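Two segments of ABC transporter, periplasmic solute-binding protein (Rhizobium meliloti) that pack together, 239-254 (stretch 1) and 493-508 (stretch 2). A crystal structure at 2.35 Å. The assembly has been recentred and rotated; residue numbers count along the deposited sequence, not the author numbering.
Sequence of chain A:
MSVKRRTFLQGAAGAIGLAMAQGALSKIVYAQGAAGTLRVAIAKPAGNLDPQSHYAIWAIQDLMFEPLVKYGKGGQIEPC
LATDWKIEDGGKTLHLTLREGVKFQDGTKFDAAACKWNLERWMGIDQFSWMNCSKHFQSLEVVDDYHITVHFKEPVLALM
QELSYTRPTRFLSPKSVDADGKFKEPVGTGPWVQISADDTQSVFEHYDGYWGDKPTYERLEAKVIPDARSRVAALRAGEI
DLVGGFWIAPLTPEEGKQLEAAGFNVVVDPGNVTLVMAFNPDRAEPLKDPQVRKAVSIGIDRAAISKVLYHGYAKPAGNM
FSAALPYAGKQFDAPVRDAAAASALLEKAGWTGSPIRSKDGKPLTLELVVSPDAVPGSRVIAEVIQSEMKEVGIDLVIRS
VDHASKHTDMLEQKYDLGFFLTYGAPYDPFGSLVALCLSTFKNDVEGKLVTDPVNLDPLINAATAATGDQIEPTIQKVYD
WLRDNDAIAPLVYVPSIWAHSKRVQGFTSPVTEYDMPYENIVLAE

Stretch 1, residues 239-254: EIDLVGGFWIAPLTPE
Stretch 2 493-508: YVPSIWAHSKRVQGFT

D241 makes the strongest polar contacts between the two stretches. Its side chain (chi1 -62°, m) forms a salt bridge with R503: R503 NE donates to D241 OD1 at 2.9 Å, almost straight, and R503 NH2 donates to D241 OD2 at 3.0 Å. The carboxylate thus meets the edge of the guanidinium, near its plane. R503 reaches it with chi1 at 81° (p) and chi2 and chi3 both t. S501 OG (chi1 50°, p) also donates to D241 OD1, at 2.8 Å. The backbone joins in, with S501 N donating to D241 O at 2.9 Å. A type I turn from S501 to V504 brings R503 round to the aspartate. It is closed by V504 N to S501 O at 3.2 Å. H500 ND1 donates to S501 O at 2.6 Å.

From here the strand that starts at L242 runs antiparallel to the strand that ends at H500. The axes approach to 4.7 Å, at 165° between directions. V243 and A499 are the hydrogen-bonded pair, CA to CA 5.3 Å. V243 N donates to A499 O and A499 N to V243 O, both at 2.9 Å. L242 faces H500 as a non-hydrogen-bonded pair, CA to CA 4.4 Å. Backbone angles are extended: L242 -147/131, V243 -143/148, A499 -130/145, H500 -128/171.

L242 and W498 lie on one face of the sheet. L242 CG is 4.1 Å from W498 CE3, and L242 CD1 is 3.9 Å from F507 CE1. W498 (chi1 -73°, m; chi2 77°) lays its indole over the glycines. G244 CA sits 4.0 Å from the centroid of the W498 six-membered ring, over its face. A CB on G244 would clash with I497 O and W498 CD2; one on G245 would clash with W498 CZ2. The phi/psi of both, 138/173 and 105/121, also call for glycine. I248 CD1 meets the ring edge at W498 CH2, 3.9 Å away.

V243 and A499 share the other face, with V243 CG1 (chi1 61°, p) 3.8 Å from A499 CB. L251 (chi1 t, chi2 p) points toward stretch 2. Its CD2 is 3.6 Å from I497 CG2 and 4.3 Å from A499 CB. I497 (m, t) also packs by CD1 against P253 CD at 4.0 Å. V243, L251, I497 and A499 are buried; P253 is partly exposed.

F246 (chi1 -80°, m) is exposed but brings its CZ to 3.9 Å from V494 CG1. One water accepts from G245 N at 3.1 Å and L251 N at 3.2 Å, and donates weakly to I497 O at 3.4 Å. The contact buries 845 Å², both sides summed.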

# COMPACT_ATOMS: atom_id res chain seq x y z
N GLU A 239 -25.47 -13.56 -7.13
CA GLU A 239 -24.63 -14.69 -6.64
C GLU A 239 -23.58 -14.25 -5.63
O GLU A 239 -23.27 -14.98 -4.70
CB GLU A 239 -23.92 -15.40 -7.81
N ILE A 240 -23.04 -13.06 -5.83
CA ILE A 240 -22.21 -12.41 -4.82
C ILE A 240 -22.66 -10.98 -4.49
O ILE A 240 -23.41 -10.36 -5.24
CB ILE A 240 -20.72 -12.38 -5.21
CG1 ILE A 240 -20.50 -11.68 -6.54
CG2 ILE A 240 -20.16 -13.80 -5.20
CD1 ILE A 240 -19.04 -11.45 -6.84
N ASP A 241 -22.24 -10.52 -3.33
CA ASP A 241 -22.52 -9.18 -2.85
C ASP A 241 -21.37 -8.23 -3.03
O ASP A 241 -21.58 -7.05 -3.01
CB ASP A 241 -22.85 -9.19 -1.37
CG ASP A 241 -24.07 -9.99 -1.07
OD1 ASP A 241 -25.17 -9.68 -1.60
OD2 ASP A 241 -23.92 -10.93 -0.26
N LEU A 242 -20.17 -8.75 -3.20
CA LEU A 242 -18.96 -7.95 -3.10
C LEU A 242 -17.82 -8.37 -4.01
O LEU A 242 -17.48 -9.53 -4.08
CB LEU A 242 -18.48 -8.06 -1.67
CG LEU A 242 -17.91 -6.80 -1.08
CD1 LEU A 242 -18.85 -5.62 -1.26
CD2 LEU A 242 -17.62 -7.09 0.38
N VAL A 243 -17.23 -7.43 -4.72
CA VAL A 243 -16.10 -7.75 -5.58
C VAL A 243 -15.11 -6.60 -5.52
O VAL A 243 -15.50 -5.45 -5.28
CB VAL A 243 -16.59 -8.02 -7.02
CG1 VAL A 243 -17.27 -6.80 -7.60
CG2 VAL A 243 -15.46 -8.52 -7.92
N GLY A 244 -13.82 -6.92 -5.66
CA GLY A 244 -12.74 -5.92 -5.63
C GLY A 244 -11.53 -6.35 -4.84
O GLY A 244 -11.54 -7.40 -4.16
N GLY A 245 -10.48 -5.53 -4.90
CA GLY A 245 -9.30 -5.70 -4.04
C GLY A 245 -8.17 -6.28 -4.85
O GLY A 245 -8.33 -7.35 -5.41
N PHE A 246 -7.04 -5.57 -4.93
CA PHE A 246 -5.84 -6.05 -5.64
C PHE A 246 -5.44 -7.47 -5.28
O PHE A 246 -5.04 -8.23 -6.15
CB PHE A 246 -4.63 -5.15 -5.40
CG PHE A 246 -4.62 -3.92 -6.26
CD1 PHE A 246 -4.38 -4.01 -7.63
CD2 PHE A 246 -4.84 -2.66 -5.69
CE1 PHE A 246 -4.37 -2.87 -8.42
CE2 PHE A 246 -4.84 -1.52 -6.48
CZ PHE A 246 -4.59 -1.62 -7.84
N TRP A 247 -5.54 -7.81 -4.01
CA TRP A 247 -5.10 -9.13 -3.54
C TRP A 247 -6.26 -9.94 -3.01
O TRP A 247 -6.11 -10.73 -2.07
CB TRP A 247 -4.02 -8.98 -2.46
CG TRP A 247 -2.91 -8.18 -2.97
CD1 TRP A 247 -2.48 -6.98 -2.50
CD2 TRP A 247 -2.14 -8.46 -4.13
NE1 TRP A 247 -1.45 -6.52 -3.27
CE2 TRP A 247 -1.22 -7.41 -4.28
CE3 TRP A 247 -2.11 -9.52 -5.04
CZ2 TRP A 247 -0.28 -7.38 -5.31
CZ3 TRP A 247 -1.18 -9.50 -6.06
CH2 TRP A 247 -0.29 -8.43 -6.19
N ILE A 248 -7.42 -9.73 -3.62
CA ILE A 248 -8.60 -10.48 -3.23
C ILE A 248 -9.33 -10.89 -4.52
O ILE A 248 -9.30 -12.06 -4.90
CB ILE A 248 -9.48 -9.63 -2.27
CG1 ILE A 248 -8.71 -9.32 -0.96
CG2 ILE A 248 -10.80 -10.30 -1.99
CD1 ILE A 248 -9.33 -8.19 -0.17
N ALA A 249 -9.93 -9.94 -5.21
CA ALA A 249 -10.67 -10.22 -6.45
C ALA A 249 -10.66 -8.97 -7.32
O ALA A 249 -11.66 -8.26 -7.38
CB ALA A 249 -12.09 -10.66 -6.14
N PRO A 250 -9.53 -8.69 -7.98
CA PRO A 250 -9.37 -7.42 -8.65
C PRO A 250 -10.51 -7.11 -9.64
O PRO A 250 -11.16 -8.00 -10.17
CB PRO A 250 -8.05 -7.57 -9.41
CG PRO A 250 -7.33 -8.66 -8.71
CD PRO A 250 -8.41 -9.59 -8.31
N LEU A 251 -10.70 -5.83 -9.87
CA LEU A 251 -11.78 -5.34 -10.67
C LEU A 251 -11.23 -4.13 -11.39
O LEU A 251 -11.09 -3.07 -10.79
CB LEU A 251 -12.89 -4.95 -9.71
CG LEU A 251 -14.13 -4.27 -10.24
CD1 LEU A 251 -15.01 -5.31 -10.91
CD2 LEU A 251 -14.87 -3.63 -9.08
N THR A 252 -10.88 -4.28 -12.67
CA THR A 252 -10.29 -3.17 -13.43
C THR A 252 -11.29 -2.04 -13.59
O THR A 252 -12.50 -2.25 -13.40
CB THR A 252 -9.95 -3.48 -14.89
OG1 THR A 252 -11.17 -3.56 -15.62
CG2 THR A 252 -9.15 -4.78 -15.09
N PRO A 253 -10.78 -0.85 -13.95
CA PRO A 253 -11.57 0.27 -14.44
C PRO A 253 -12.74 -0.13 -15.34
O PRO A 253 -13.89 0.26 -15.05
CB PRO A 253 -10.52 1.09 -15.19
CG PRO A 253 -9.30 0.93 -14.32
CD PRO A 253 -9.40 -0.41 -13.63
N GLU A 254 -12.46 -0.90 -16.40
CA GLU A 254 -13.50 -1.18 -17.38
C GLU A 254 -14.64 -1.91 -16.67
O GLU A 254 -15.80 -1.56 -16.89
CB GLU A 254 -12.99 -2.00 -18.57
N TYR A 493 -2.57 8.88 -8.22
CA TYR A 493 -2.80 7.85 -7.25
C TYR A 493 -3.59 6.74 -7.93
O TYR A 493 -4.55 6.96 -8.71
CB TYR A 493 -3.53 8.43 -6.03
CG TYR A 493 -2.79 9.65 -5.46
CD1 TYR A 493 -1.46 9.55 -5.12
CD2 TYR A 493 -3.41 10.89 -5.33
CE1 TYR A 493 -0.76 10.64 -4.64
CE2 TYR A 493 -2.71 12.01 -4.85
CZ TYR A 493 -1.38 11.86 -4.52
OH TYR A 493 -0.63 12.90 -4.04
N VAL A 494 -3.17 5.52 -7.65
CA VAL A 494 -3.76 4.34 -8.27
C VAL A 494 -5.02 3.92 -7.49
O VAL A 494 -4.92 3.44 -6.38
CB VAL A 494 -2.74 3.20 -8.27
CG1 VAL A 494 -3.32 1.90 -8.83
CG2 VAL A 494 -1.50 3.60 -9.08
N PRO A 495 -6.21 4.09 -8.09
CA PRO A 495 -7.41 3.87 -7.28
C PRO A 495 -7.69 2.39 -7.03
O PRO A 495 -7.15 1.52 -7.71
CB PRO A 495 -8.49 4.46 -8.14
CG PRO A 495 -8.06 4.04 -9.51
CD PRO A 495 -6.55 4.06 -9.53
N SER A 496 -8.52 2.13 -6.03
CA SER A 496 -8.91 0.78 -5.65
C SER A 496 -10.41 0.73 -5.72
O SER A 496 -11.12 1.53 -5.09
CB SER A 496 -8.46 0.46 -4.23
OG SER A 496 -8.61 -0.92 -3.92
N ILE A 497 -10.90 -0.22 -6.48
CA ILE A 497 -12.28 -0.21 -6.88
C ILE A 497 -12.98 -1.44 -6.38
O ILE A 497 -12.54 -2.56 -6.62
CB ILE A 497 -12.39 -0.16 -8.39
CG1 ILE A 497 -11.65 1.08 -8.90
CG2 ILE A 497 -13.86 -0.14 -8.83
CD1 ILE A 497 -11.26 0.96 -10.36
N TRP A 498 -14.07 -1.20 -5.66
CA TRP A 498 -14.96 -2.24 -5.16
C TRP A 498 -16.34 -2.05 -5.73
O TRP A 498 -16.72 -0.95 -6.09
CB TRP A 498 -15.01 -2.19 -3.63
CG TRP A 498 -13.75 -2.71 -2.98
CD1 TRP A 498 -12.56 -2.06 -2.86
CD2 TRP A 498 -13.58 -3.99 -2.39
NE1 TRP A 498 -11.63 -2.87 -2.23
CE2 TRP A 498 -12.24 -4.06 -1.94
CE3 TRP A 498 -14.41 -5.10 -2.22
CZ2 TRP A 498 -11.74 -5.19 -1.29
CZ3 TRP A 498 -13.91 -6.22 -1.59
CH2 TRP A 498 -12.58 -6.26 -1.12
N ALA A 499 -17.08 -3.15 -5.91
CA ALA A 499 -18.51 -3.03 -6.14
C ALA A 499 -19.26 -3.95 -5.21
O ALA A 499 -18.77 -5.02 -4.89
CB ALA A 499 -18.87 -3.31 -7.58
N HIS A 500 -20.43 -3.51 -4.75
CA HIS A 500 -21.36 -4.33 -3.98
C HIS A 500 -22.76 -4.31 -4.56
O HIS A 500 -23.10 -3.51 -5.46
CB HIS A 500 -21.45 -3.86 -2.52
CG HIS A 500 -21.90 -2.44 -2.33
ND1 HIS A 500 -23.22 -2.03 -2.47
CD2 HIS A 500 -21.20 -1.34 -1.97
CE1 HIS A 500 -23.30 -0.73 -2.23
NE2 HIS A 500 -22.09 -0.29 -1.91
N SER A 501 -23.59 -5.19 -4.00
CA SER A 501 -24.95 -5.30 -4.45
C SER A 501 -25.77 -4.24 -3.73
O SER A 501 -25.32 -3.62 -2.76
CB SER A 501 -25.50 -6.71 -4.21
OG SER A 501 -25.28 -7.15 -2.89
N LYS A 502 -26.98 -4.05 -4.23
CA LYS A 502 -27.93 -3.12 -3.70
C LYS A 502 -28.22 -3.36 -2.22
O LYS A 502 -28.47 -2.41 -1.49
CB LYS A 502 -29.24 -3.19 -4.51
N ARG A 503 -28.22 -4.61 -1.77
CA ARG A 503 -28.64 -4.90 -0.39
C ARG A 503 -27.54 -4.58 0.64
O ARG A 503 -27.82 -4.46 1.84
CB ARG A 503 -29.16 -6.35 -0.23
CG ARG A 503 -28.08 -7.41 -0.09
CD ARG A 503 -28.63 -8.84 -0.18
NE ARG A 503 -27.57 -9.84 0.04
CZ ARG A 503 -27.58 -10.82 0.97
NH1 ARG A 503 -28.62 -11.02 1.80
NH2 ARG A 503 -26.54 -11.64 1.06
N VAL A 504 -26.29 -4.43 0.19
CA VAL A 504 -25.20 -4.08 1.10
C VAL A 504 -25.22 -2.59 1.50
O VAL A 504 -25.03 -1.67 0.66
CB VAL A 504 -23.82 -4.44 0.53
CG1 VAL A 504 -22.70 -3.94 1.46
CG2 VAL A 504 -23.72 -5.95 0.33
N GLN A 505 -25.46 -2.36 2.79
CA GLN A 505 -25.32 -1.05 3.37
C GLN A 505 -24.10 -1.04 4.24
O GLN A 505 -23.65 -2.08 4.75
CB GLN A 505 -26.51 -0.72 4.22
CG GLN A 505 -27.81 -0.66 3.44
CD GLN A 505 -28.89 0.06 4.22
OE1 GLN A 505 -29.22 -0.31 5.35
NE2 GLN A 505 -29.44 1.11 3.63
N GLY A 506 -23.57 0.14 4.42
CA GLY A 506 -22.49 0.30 5.37
C GLY A 506 -21.15 -0.11 4.83
O GLY A 506 -20.22 -0.25 5.60
N PHE A 507 -21.03 -0.29 3.51
CA PHE A 507 -19.74 -0.70 2.95
C PHE A 507 -18.68 0.37 3.22
O PHE A 507 -18.90 1.57 2.99
CB PHE A 507 -19.78 -0.99 1.45
CG PHE A 507 -18.43 -1.33 0.88
CD1 PHE A 507 -17.89 -2.60 1.05
CD2 PHE A 507 -17.69 -0.40 0.18
CE1 PHE A 507 -16.65 -2.91 0.52
CE2 PHE A 507 -16.44 -0.70 -0.32
CZ PHE A 507 -15.92 -1.96 -0.15
N THR A 508 -17.54 -0.10 3.72
CA THR A 508 -16.45 0.77 4.14
C THR A 508 -15.20 0.31 3.41
O THR A 508 -14.77 -0.83 3.58
CB THR A 508 -16.28 0.67 5.67
OG1 THR A 508 -17.52 1.03 6.32
CG2 THR A 508 -15.16 1.57 6.15
O HOH W 1 -9.61 -3.98 -7.47